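Local coordinates for prolyl-tRNA synthetase (Naegleria fowleri, PDB 6UYH), which probably attaches proline to its cognate tRNA by way of ATP-activated prolyl-adenylate, and binds the inhibitor halofuginone together with an ATP analogue, at residues H171-S176 and Q262-N267; G216-T221 and S239-Q244; G288-P293 and C374-G379; V295-V300 and R353-R358. All blocks are in the same frame, centred on the assembly; numbering follows the deposited sequence.

Overall arrangement
The four contacts form two pairs on opposite sides of the chain's centre. Interactions 1 and 2, centres about 11 Å apart, belong to the class II catalytic core; Gln266 and Asn267 of interaction 1 meet Leu242 and His241 of interaction 2, because strands 261-272 and 232-243 are neighbours. Each brings a histidine to the halofuginone pocket, His171 and His240, and the side chain of His240 is also about 4 Å from the ATP analogue. Interactions 3 and 4, centres about 7 Å apart, join the loop between helix 274-283 and strand 300-304 to the anticodon-binding domain; their second segments lie on neighbouring strands 370-375 and 357-361. The centres of interactions 1 and 2 lie about 39 to 44 Å from those of 3 and 4.

Interaction 1: residues H171-S176 and Q262-N267; sequences HSAFKS and QFAYQN
Phe174 and Asn267 meet on one face of two antiparallel strands, where the two side chains cross at about a right angle, the ring and amide planes 46° apart. Phe174 CE2 lies 3.6 Å from Asn267 ND2, an oblique approach. The amide itself is held by others: ND2 bonds Ala180 O and Glu183 OE1 of helix 177-198, and OD1 bonds His241 ND1, a task for which asparagine, with donor and acceptor on one small flat group, is well suited.

Tyr265 shares that face and turns its ring to the end of the other strand. Its CG stands beside the backbone N (chi1 -71°); in the ring beyond, CD2 is 3.6 Å from Ser176 C, and the ring packs on the turn where helix 177-198 begins.

The opposite face carries Ala173 and Gln266. This is a non-hydrogen-bonded pair only 4.4 Å apart from CA to CA, and a methyl fits beside Gln266 CG, which is 4.1 Å from Ala173 CB. Gln266 NE2 donates to a water at 2.9 Å, and the water donates on to Ser172 O.

Flanking this pair, Ser172 with Asn267 and Phe174 with Tyr265 each exchange two backbone bonds. Chemically, backbone bonding sets the register, while helix 177-198 and His241 satisfy the Asn267 amide, water meets Gln266 NE2 and Glu183 takes Ser172 OG; His171, on the same strand, lines the halofuginone pocket.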
# COMPACT_ATOMS: atom_id res chain seq x y z
N HIS A 171 3.00 15.35 4.76
CA HIS A 171 2.56 16.74 4.75
C HIS A 171 2.25 17.12 6.19
O HIS A 171 1.32 16.56 6.78
CB HIS A 171 1.33 16.91 3.86
CG HIS A 171 1.56 16.57 2.42
ND1 HIS A 171 1.80 17.53 1.46
CD2 HIS A 171 1.60 15.37 1.78
CE1 HIS A 171 1.98 16.94 0.29
NE2 HIS A 171 1.86 15.64 0.46
N SER A 172 3.02 18.05 6.75
CA SER A 172 2.84 18.44 8.14
C SER A 172 2.56 19.93 8.25
O SER A 172 3.02 20.73 7.43
CB SER A 172 4.08 18.09 8.96
OG SER A 172 4.25 16.69 9.00
N ALA A 173 1.81 20.30 9.29
CA ALA A 173 1.49 21.68 9.62
C ALA A 173 1.81 21.95 11.08
O ALA A 173 1.54 21.10 11.94
CB ALA A 173 0.00 21.98 9.35
N PHE A 174 2.35 23.14 11.36
CA PHE A 174 2.85 23.50 12.69
C PHE A 174 2.42 24.92 13.03
O PHE A 174 2.14 25.74 12.16
CB PHE A 174 4.38 23.43 12.77
CG PHE A 174 4.94 22.08 12.43
CD1 PHE A 174 5.20 21.15 13.44
CD2 PHE A 174 5.22 21.74 11.13
CE1 PHE A 174 5.73 19.91 13.13
CE2 PHE A 174 5.74 20.50 10.81
CZ PHE A 174 6.00 19.58 11.81
N LYS A 175 2.42 25.21 14.33
CA LYS A 175 2.13 26.57 14.77
C LYS A 175 3.33 27.50 14.64
O LYS A 175 3.14 28.72 14.61
CB LYS A 175 1.64 26.56 16.22
CG LYS A 175 2.71 26.20 17.25
CD LYS A 175 2.13 26.21 18.66
CE LYS A 175 3.18 25.82 19.69
NZ LYS A 175 2.60 25.62 21.05
N SER A 176 4.55 26.97 14.52
CA SER A 176 5.74 27.82 14.51
C SER A 176 6.74 27.32 13.48
O SER A 176 6.73 26.15 13.08
CB SER A 176 6.41 27.87 15.88
OG SER A 176 6.93 26.60 16.22
N GLN A 262 -3.20 33.21 12.88
CA GLN A 262 -1.93 33.07 12.21
C GLN A 262 -2.02 31.97 11.16
O GLN A 262 -2.85 31.06 11.27
CB GLN A 262 -0.80 32.74 13.20
CG GLN A 262 -0.71 33.72 14.37
CD GLN A 262 0.30 33.29 15.41
OE1 GLN A 262 0.87 32.20 15.34
NE2 GLN A 262 0.55 34.17 16.39
N PHE A 263 -1.17 32.07 10.15
CA PHE A 263 -1.05 31.03 9.13
C PHE A 263 -0.14 29.92 9.63
O PHE A 263 0.90 30.18 10.25
CB PHE A 263 -0.49 31.61 7.83
CG PHE A 263 -1.43 32.54 7.13
CD1 PHE A 263 -2.52 32.04 6.44
CD2 PHE A 263 -1.20 33.91 7.11
CE1 PHE A 263 -3.38 32.88 5.78
CE2 PHE A 263 -2.06 34.76 6.45
CZ PHE A 263 -3.15 34.25 5.78
N ALA A 264 -0.53 28.67 9.37
CA ALA A 264 0.29 27.54 9.77
C ALA A 264 1.59 27.51 8.97
O ALA A 264 1.65 27.95 7.82
CB ALA A 264 -0.47 26.22 9.57
N TYR A 265 2.63 26.98 9.60
CA TYR A 265 3.86 26.62 8.90
C TYR A 265 3.75 25.18 8.44
O TYR A 265 3.24 24.32 9.18
CB TYR A 265 5.06 26.80 9.82
CG TYR A 265 5.37 28.26 10.09
CD1 TYR A 265 6.34 28.93 9.35
CD2 TYR A 265 4.66 28.97 11.04
CE1 TYR A 265 6.62 30.27 9.58
CE2 TYR A 265 4.93 30.32 11.28
CZ TYR A 265 5.91 30.96 10.53
OH TYR A 265 6.19 32.29 10.75
N GLN A 266 4.18 24.91 7.21
CA GLN A 266 4.03 23.58 6.63
C GLN A 266 5.35 23.06 6.07
O GLN A 266 6.22 23.83 5.65
CB GLN A 266 3.00 23.54 5.51
CG GLN A 266 1.57 23.73 5.99
CD GLN A 266 0.62 23.89 4.83
OE1 GLN A 266 0.40 25.01 4.35
NE2 GLN A 266 0.06 22.78 4.36
N ASN A 267 5.45 21.73 6.05
CA ASN A 267 6.48 20.99 5.34
C ASN A 267 5.81 19.95 4.45
O ASN A 267 4.67 19.55 4.70
CB ASN A 267 7.43 20.24 6.28
CG ASN A 267 8.10 21.13 7.29
OD1 ASN A 267 8.35 22.31 7.05
ND2 ASN A 267 8.42 20.54 8.44
O HOH W 1 1.73 20.40 4.72

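Interaction 2: residues G216-T221 and S239-Q244; sequences GADYTT and SHHLGQ. With HFG (7-bromo-6-chloro-3-{3-[(2R,3S)-3-hydroxypiperidin-2-yl]-2-oxopropyl}quinazolin-4(3H)-one), chain D.
Thr220 holds OG1 beside its backbone N (chi1 -65°), and His240 holds CG likewise (chi1 -52°); the two side chains lie side by side, pointing the same way. Thr220 OG1 and His240 ND1 are hydrogen-bonded at 2.8 Å, in the plane of the imidazole, and either could be the donor. From the ring's other nitrogen, His240 NE2 donates to the halofuginone hydroxyl O7' at 2.8 Å. Thr220, whose OG1 is also bonded to Phe214 N, is thus a second-shell residue that probably helps fix the rotation of a ligand-binding histidine.

On the other face, Tyr219 lays its ring over His241 CB, a CH-pi contact 3.6 Å from the ring centroid; the two rings themselves meet obliquely, their planes 43° apart. Thr221 suits its place because its hydroxyl and amide both grip Ser239 O: OG1, at 2.8 Å, lies in the carbonyl plane on a lone pair, and N is at 2.9 Å.

Asp218 and Tyr219 together face His241 in a classic beta bulge, their two N-H groups giving weak bonds to His241 O. Asp218 OD1 is bonded to Asn245 ND2; OD2 reaches 3.3 Å from Gly243 CA, where the absence of a side chain permits so close an approach, and a water joins OD2 to Gln244 N.

Helix 177-198 covers the face of Tyr219, Thr221 and His241, with Tyr219 OH bonded to Asp181, while strand 261-272 runs along the far edge of strand 232-243.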
# COMPACT_ATOMS: atom_id res chain seq x y z
N GLY A 216 7.19 26.06 -4.67
CA GLY A 216 6.36 26.36 -3.53
C GLY A 216 7.05 26.36 -2.18
O GLY A 216 6.38 26.61 -1.17
N ALA A 217 8.35 26.09 -2.12
CA ALA A 217 9.03 25.94 -0.84
C ALA A 217 9.84 27.18 -0.50
O ALA A 217 10.35 27.88 -1.38
CB ALA A 217 9.95 24.71 -0.83
N ASP A 218 9.95 27.46 0.81
CA ASP A 218 10.94 28.43 1.26
C ASP A 218 12.35 27.89 1.05
O ASP A 218 13.24 28.60 0.58
CB ASP A 218 10.71 28.80 2.72
CG ASP A 218 9.65 29.88 2.89
OD1 ASP A 218 9.26 30.51 1.87
OD2 ASP A 218 9.20 30.10 4.03
N TYR A 219 12.57 26.62 1.40
CA TYR A 219 13.84 25.97 1.09
C TYR A 219 13.61 24.47 0.97
O TYR A 219 12.68 23.92 1.57
CB TYR A 219 14.92 26.27 2.14
CG TYR A 219 14.65 25.73 3.53
CD1 TYR A 219 14.11 26.56 4.52
CD2 TYR A 219 14.97 24.43 3.87
CE1 TYR A 219 13.88 26.09 5.80
CE2 TYR A 219 14.72 23.94 5.15
CZ TYR A 219 14.19 24.77 6.10
OH TYR A 219 13.96 24.29 7.37
N THR A 220 14.48 23.82 0.19
CA THR A 220 14.37 22.40 -0.12
C THR A 220 15.66 21.70 0.29
O THR A 220 16.76 22.16 -0.07
CB THR A 220 14.11 22.19 -1.61
OG1 THR A 220 12.83 22.72 -1.96
CG2 THR A 220 14.15 20.71 -1.97
N THR A 221 15.54 20.60 1.03
CA THR A 221 16.70 19.78 1.35
C THR A 221 16.61 18.47 0.58
O THR A 221 15.52 18.04 0.18
CB THR A 221 16.83 19.50 2.87
OG1 THR A 221 15.74 18.68 3.32
CG2 THR A 221 16.85 20.82 3.66
N SER A 239 12.99 16.91 1.19
CA SER A 239 12.27 17.38 2.37
C SER A 239 12.22 18.90 2.35
O SER A 239 13.26 19.56 2.45
CB SER A 239 12.93 16.85 3.64
OG SER A 239 12.20 17.22 4.80
N HIS A 240 11.01 19.46 2.19
CA HIS A 240 10.79 20.89 1.99
C HIS A 240 10.28 21.54 3.27
O HIS A 240 9.39 21.00 3.93
CB HIS A 240 9.71 21.16 0.93
CG HIS A 240 9.93 20.47 -0.37
ND1 HIS A 240 10.87 20.89 -1.29
CD2 HIS A 240 9.29 19.42 -0.94
CE1 HIS A 240 10.82 20.11 -2.35
NE2 HIS A 240 9.87 19.21 -2.17
N HIS A 241 10.77 22.75 3.55
CA HIS A 241 10.03 23.68 4.39
C HIS A 241 9.22 24.59 3.48
O HIS A 241 9.78 25.31 2.64
CB HIS A 241 10.96 24.50 5.28
CG HIS A 241 10.23 25.50 6.14
ND1 HIS A 241 9.16 25.15 6.94
CD2 HIS A 241 10.40 26.83 6.30
CE1 HIS A 241 8.71 26.23 7.56
NE2 HIS A 241 9.44 27.26 7.19
N LEU A 242 7.90 24.54 3.61
CA LEU A 242 7.01 25.31 2.75
C LEU A 242 6.68 26.67 3.34
O LEU A 242 6.03 27.49 2.67
CB LEU A 242 5.72 24.51 2.49
CG LEU A 242 5.86 23.09 1.92
CD1 LEU A 242 4.48 22.41 1.85
CD2 LEU A 242 6.53 23.09 0.55
N GLY A 243 7.15 26.95 4.55
CA GLY A 243 6.83 28.20 5.21
C GLY A 243 5.33 28.36 5.33
O GLY A 243 4.60 27.41 5.66
N GLN A 244 4.85 29.56 5.03
CA GLN A 244 3.43 29.87 4.98
C GLN A 244 2.94 30.04 3.55
O GLN A 244 1.86 30.60 3.33
CB GLN A 244 3.13 31.11 5.81
CG GLN A 244 3.49 30.95 7.29
CD GLN A 244 3.40 32.25 8.06
OE1 GLN A 244 3.79 33.31 7.56
NE2 GLN A 244 2.88 32.19 9.29
O4' HFG D . 5.85 17.11 -5.79
C21 HFG D . 6.52 18.10 -5.58
C3' HFG D . 6.76 18.62 -4.18
C2' HFG D . 6.66 17.58 -3.05
N1' HFG D . 5.30 17.05 -2.88
C6' HFG D . 5.20 16.18 -1.71
C5' HFG D . 6.13 15.00 -1.80
C4' HFG D . 7.56 15.47 -2.05
C39 HFG D . 7.63 16.41 -3.24
O7' HFG D . 8.97 16.90 -3.39
C1' HFG D . 7.16 18.89 -6.73
N3 HFG D . 6.47 18.66 -8.00
C4 HFG D . 5.19 19.17 -8.14
O11 HFG D . 4.68 19.83 -7.26
C10 HFG D . 4.54 18.80 -9.41
C5 HFG D . 3.26 19.26 -9.69
C2 HFG D . 7.06 17.89 -8.97
N1 HFG D . 6.52 17.53 -10.08
C9 HFG D . 5.22 17.98 -10.31
C8 HFG D . 4.58 17.56 -11.48
C7 HFG D . 3.29 18.00 -11.74
BR1 HFG D . 2.42 17.34 -13.28
C6 HFG D . 2.65 18.87 -10.87
CL1 HFG D . 1.09 19.52 -11.26
O HOH W 2 6.66 31.62 3.99
O HOH W 3 9.54 30.05 6.54

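Interaction 3: residues G288-P293 and C374-G379; sequences GMVLPP and CRRDTG. With EDO (1,2-ethanediol), chain B.
Val290 and Asp377 mark the nearest backbone approach, 6.3 Å from CA to CA, so an irregular linker meets the turn after strand 370-375 through side chains instead of strand pairing. Arg376 supplies most of the contact. Its CG is anti to the backbone N (chi1 176°), and a bend at chi2 (69°) sets the direction of CD. The guanidinium beyond packs against Val290: CG2 sits over one face, offset toward the rim, 3.7 Å from Arg376 CZ, and the other branch, CG1, rests 4.0 Å from Asp377 CA. A branched valine can thus cover both the flat cation and the turn.

Beyond the valine, Arg376 NH2 lies 2.9 Å from Met289 O, and the guanidinium edge faces Gly288, whose backbone angles suit glycine. Other polar partners of Arg376 include Asp285, in a salt bridge with NH1, and Glu351 O, bonded by NE.

Arg375 is turned to other work. It grips Asp377 side-on, NE to OD1 at 2.9 Å (173°) and NH2 to OD2 also at 2.9 Å, each oxygen using its syn lone pair, and NH2 further bonds Ser404 OG of helix 391-415. Gly379 N donates to Arg375 O at 2.8 Å, closing the turn of the hairpin to strand 381-385; the positive phi of Gly379 is easily adopted by glycine.

The chemistry implies a division of labour: the bidentate pair probably offsets much of the charge of both its groups within the hairpin turn, while Arg376 packs its cation on Val290 and has its salt-bridge partner, Asp285, just before the linker 288-293.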
# COMPACT_ATOMS: atom_id res chain seq x y z
N GLY A 288 25.17 -10.11 -11.64
CA GLY A 288 23.77 -9.79 -11.45
C GLY A 288 23.49 -8.94 -10.23
O GLY A 288 24.27 -8.06 -9.87
N MET A 289 22.35 -9.20 -9.59
CA MET A 289 21.92 -8.43 -8.43
C MET A 289 22.84 -8.69 -7.23
O MET A 289 23.36 -9.78 -7.06
CB MET A 289 20.48 -8.81 -8.09
CG MET A 289 19.84 -7.98 -7.00
SD MET A 289 19.47 -6.30 -7.53
CE MET A 289 18.28 -6.60 -8.84
N VAL A 290 23.00 -7.66 -6.39
CA VAL A 290 23.69 -7.79 -5.11
C VAL A 290 22.81 -7.11 -4.07
O VAL A 290 22.76 -5.88 -4.01
CB VAL A 290 25.10 -7.19 -5.11
CG1 VAL A 290 25.78 -7.41 -3.75
CG2 VAL A 290 25.96 -7.81 -6.22
N LEU A 291 22.10 -7.91 -3.24
CA LEU A 291 21.08 -7.33 -2.37
C LEU A 291 21.65 -6.99 -0.99
O LEU A 291 22.22 -7.87 -0.34
CB LEU A 291 19.91 -8.29 -2.20
CG LEU A 291 19.07 -8.53 -3.45
CD1 LEU A 291 18.22 -9.80 -3.33
CD2 LEU A 291 18.21 -7.31 -3.73
N PRO A 292 21.50 -5.76 -0.52
CA PRO A 292 21.79 -5.47 0.88
C PRO A 292 20.97 -6.37 1.78
O PRO A 292 19.76 -6.53 1.55
CB PRO A 292 21.38 -3.99 1.04
CG PRO A 292 21.27 -3.46 -0.36
CD PRO A 292 20.85 -4.63 -1.20
N PRO A 293 21.58 -7.00 2.78
CA PRO A 293 20.87 -8.04 3.56
C PRO A 293 19.54 -7.60 4.16
O PRO A 293 18.62 -8.42 4.25
CB PRO A 293 21.89 -8.40 4.64
CG PRO A 293 23.22 -8.18 3.98
CD PRO A 293 23.03 -6.99 3.06
N CYS A 374 29.85 -18.35 1.49
CA CYS A 374 30.29 -17.51 0.38
C CYS A 374 29.44 -16.25 0.37
O CYS A 374 28.21 -16.33 0.31
CB CYS A 374 30.17 -18.24 -0.96
SG CYS A 374 30.77 -17.28 -2.38
N ARG A 375 30.10 -15.09 0.44
CA ARG A 375 29.40 -13.81 0.49
C ARG A 375 29.34 -13.20 -0.90
O ARG A 375 30.34 -13.15 -1.62
CB ARG A 375 30.07 -12.85 1.48
CG ARG A 375 31.56 -12.64 1.30
CD ARG A 375 32.12 -11.83 2.46
NE ARG A 375 31.73 -10.43 2.38
CZ ARG A 375 32.11 -9.49 3.24
NH1 ARG A 375 32.88 -9.82 4.27
NH2 ARG A 375 31.72 -8.23 3.08
N ARG A 376 28.14 -12.74 -1.28
CA ARG A 376 27.84 -12.32 -2.65
C ARG A 376 28.58 -11.05 -3.05
O ARG A 376 28.95 -10.89 -4.21
CB ARG A 376 26.33 -12.11 -2.78
CG ARG A 376 25.85 -11.57 -4.12
CD ARG A 376 26.01 -12.58 -5.26
NE ARG A 376 25.51 -12.01 -6.50
CZ ARG A 376 26.25 -11.30 -7.35
NH1 ARG A 376 27.55 -11.10 -7.11
NH2 ARG A 376 25.70 -10.80 -8.45
N ASP A 377 28.81 -10.13 -2.10
CA ASP A 377 29.35 -8.83 -2.47
C ASP A 377 30.81 -8.92 -2.92
O ASP A 377 31.19 -8.27 -3.90
CB ASP A 377 29.19 -7.85 -1.31
CG ASP A 377 29.97 -8.25 -0.09
OD1 ASP A 377 30.17 -9.47 0.11
OD2 ASP A 377 30.41 -7.34 0.64
N THR A 378 31.63 -9.72 -2.22
CA THR A 378 33.03 -9.88 -2.61
C THR A 378 33.34 -11.23 -3.24
O THR A 378 34.41 -11.38 -3.84
CB THR A 378 33.96 -9.71 -1.39
OG1 THR A 378 33.70 -10.75 -0.44
CG2 THR A 378 33.74 -8.35 -0.73
N GLY A 379 32.44 -12.21 -3.13
CA GLY A 379 32.74 -13.55 -3.59
C GLY A 379 33.59 -14.38 -2.66
O GLY A 379 33.86 -15.55 -2.96
C1 EDO B . 34.06 -13.50 7.14
O1 EDO B . 35.31 -13.22 7.78
C2 EDO B . 34.18 -13.24 5.64
O2 EDO B . 34.53 -11.87 5.45

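Interaction 4: residues V295-V300 and R353-R358; sequences VAFCQV and RGVPLR. With EDO (1,2-ethanediol), chain R.
Val355 is the middle of the apolar contact between the segment 295-300, a loop that runs into strand 300-304, and the segment 353-358. Its CG2 touches Phe297 CZ at 4.0 Å and Cys298 CB at 4.1 Å, while CG1, anti to the backbone N (chi1 174°), is carried to the backbone carbonyls of Cys298 and Gln299. Phe297 crosses Val355 at about a right angle. The ring has Cys298 CB over one face, and its edge is directed at Arg353 O, 3.7 Å from CE2. Next to this cluster, Ala296 CB packs on Pro356 CD at 3.7 Å, a small methyl matched to a rigid ring.

Val300 and Leu357 lie side by side, pointing the same way, with Val300 CG2 4.0 Å from Leu357 CD2. They form a parallel bridge between strands 300-304 and 357-361, which are adjacent in the five-stranded mixed sheet of the anticodon-binding domain; helix 391-415 covers both through Ile394, Val397 and Leu398. Helix 343-353 ends just before the second strand in a Schellman motif at Gly354, whose positive phi comes easily to glycine.

Toward the polar edge, Leu357 N gives a weak bond to Gln299 O, and Val300 CA-H points to Leu357 O, 3.2 Å from CA. Cys298 O is buried without a polar partner, beside Pro356 CD at 3.4 Å; a proline has no N-H to offer it. Farther out, Gln299 NE2 donates to a bound ethanediol at 2.8 Å and to Pro293 O, its OE1 bonds Arg332 N, and Arg353 leads away to a salt bridge with Glu34.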
# COMPACT_ATOMS: atom_id res chain seq x y z
N VAL A 295 17.18 -5.78 2.98
CA VAL A 295 16.06 -5.75 2.05
C VAL A 295 16.06 -6.96 1.12
O VAL A 295 15.32 -6.99 0.14
CB VAL A 295 16.02 -4.44 1.23
CG1 VAL A 295 15.90 -3.24 2.17
CG2 VAL A 295 17.25 -4.32 0.33
N ALA A 296 16.86 -7.99 1.42
CA ALA A 296 16.96 -9.16 0.56
C ALA A 296 15.79 -10.11 0.81
O ALA A 296 15.62 -10.58 1.93
CB ALA A 296 18.29 -9.87 0.81
N PHE A 297 15.04 -10.43 -0.25
CA PHE A 297 13.91 -11.35 -0.13
C PHE A 297 14.35 -12.67 0.50
O PHE A 297 13.59 -13.30 1.26
CB PHE A 297 13.27 -11.60 -1.50
CG PHE A 297 14.09 -12.48 -2.38
CD1 PHE A 297 13.82 -13.84 -2.48
CD2 PHE A 297 15.17 -11.96 -3.09
CE1 PHE A 297 14.61 -14.66 -3.28
CE2 PHE A 297 15.97 -12.78 -3.89
CZ PHE A 297 15.68 -14.13 -3.98
N CYS A 298 15.56 -13.11 0.17
CA CYS A 298 16.20 -14.25 0.81
C CYS A 298 17.58 -13.79 1.24
O CYS A 298 18.36 -13.30 0.41
CB CYS A 298 16.29 -15.44 -0.15
SG CYS A 298 17.30 -16.82 0.46
N GLN A 299 17.88 -13.93 2.53
CA GLN A 299 19.19 -13.50 3.01
C GLN A 299 20.24 -14.60 2.92
O GLN A 299 21.42 -14.31 2.67
CB GLN A 299 19.08 -13.02 4.45
CG GLN A 299 18.16 -11.81 4.62
CD GLN A 299 17.87 -11.55 6.07
OE1 GLN A 299 17.34 -12.41 6.77
NE2 GLN A 299 18.23 -10.36 6.54
N VAL A 300 19.84 -15.85 3.13
CA VAL A 300 20.77 -16.98 3.16
C VAL A 300 20.13 -18.12 2.39
O VAL A 300 18.98 -18.47 2.64
CB VAL A 300 21.09 -17.43 4.60
CG1 VAL A 300 22.08 -18.59 4.58
CG2 VAL A 300 21.61 -16.28 5.45
N ARG A 353 20.13 -13.58 -8.64
CA ARG A 353 18.99 -12.97 -7.97
C ARG A 353 19.39 -12.16 -6.75
O ARG A 353 18.54 -11.47 -6.17
CB ARG A 353 17.98 -14.06 -7.61
CG ARG A 353 17.34 -14.65 -8.87
CD ARG A 353 16.68 -16.00 -8.64
NE ARG A 353 15.88 -16.42 -9.79
CZ ARG A 353 16.39 -16.90 -10.93
NH1 ARG A 353 17.70 -17.05 -11.08
NH2 ARG A 353 15.58 -17.25 -11.92
N GLY A 354 20.66 -12.20 -6.35
CA GLY A 354 21.19 -11.25 -5.39
C GLY A 354 21.32 -11.73 -3.97
O GLY A 354 21.65 -10.92 -3.09
N VAL A 355 21.11 -13.02 -3.71
CA VAL A 355 21.11 -13.49 -2.32
C VAL A 355 22.47 -13.19 -1.67
O VAL A 355 23.52 -13.58 -2.22
CB VAL A 355 20.79 -15.00 -2.27
CG1 VAL A 355 20.94 -15.51 -0.85
CG2 VAL A 355 19.37 -15.24 -2.78
N PRO A 356 22.51 -12.51 -0.52
CA PRO A 356 23.81 -12.06 0.00
C PRO A 356 24.70 -13.17 0.56
O PRO A 356 25.93 -13.04 0.50
CB PRO A 356 23.42 -11.04 1.09
CG PRO A 356 21.96 -11.23 1.33
CD PRO A 356 21.38 -11.78 0.07
N LEU A 357 24.14 -14.26 1.09
CA LEU A 357 24.99 -15.27 1.72
C LEU A 357 24.55 -16.66 1.29
O LEU A 357 23.35 -16.97 1.31
CB LEU A 357 24.96 -15.15 3.24
CG LEU A 357 25.85 -16.11 4.04
CD1 LEU A 357 27.34 -15.89 3.75
CD2 LEU A 357 25.55 -15.97 5.52
N ARG A 358 25.51 -17.49 0.91
CA ARG A 358 25.27 -18.88 0.57
C ARG A 358 26.00 -19.79 1.55
O ARG A 358 27.16 -19.54 1.89
CB ARG A 358 25.74 -19.18 -0.86
CG ARG A 358 25.70 -20.64 -1.27
CD ARG A 358 26.06 -20.80 -2.74
NE ARG A 358 27.49 -20.76 -3.01
CZ ARG A 358 28.08 -19.95 -3.88
NH1 ARG A 358 27.36 -19.09 -4.59
NH2 ARG A 358 29.40 -20.01 -4.05
C1 EDO R . 17.28 -11.38 10.47
O1 EDO R . 17.41 -10.54 11.63
C2 EDO R . 16.63 -10.57 9.36
O2 EDO R . 17.43 -9.41 9.09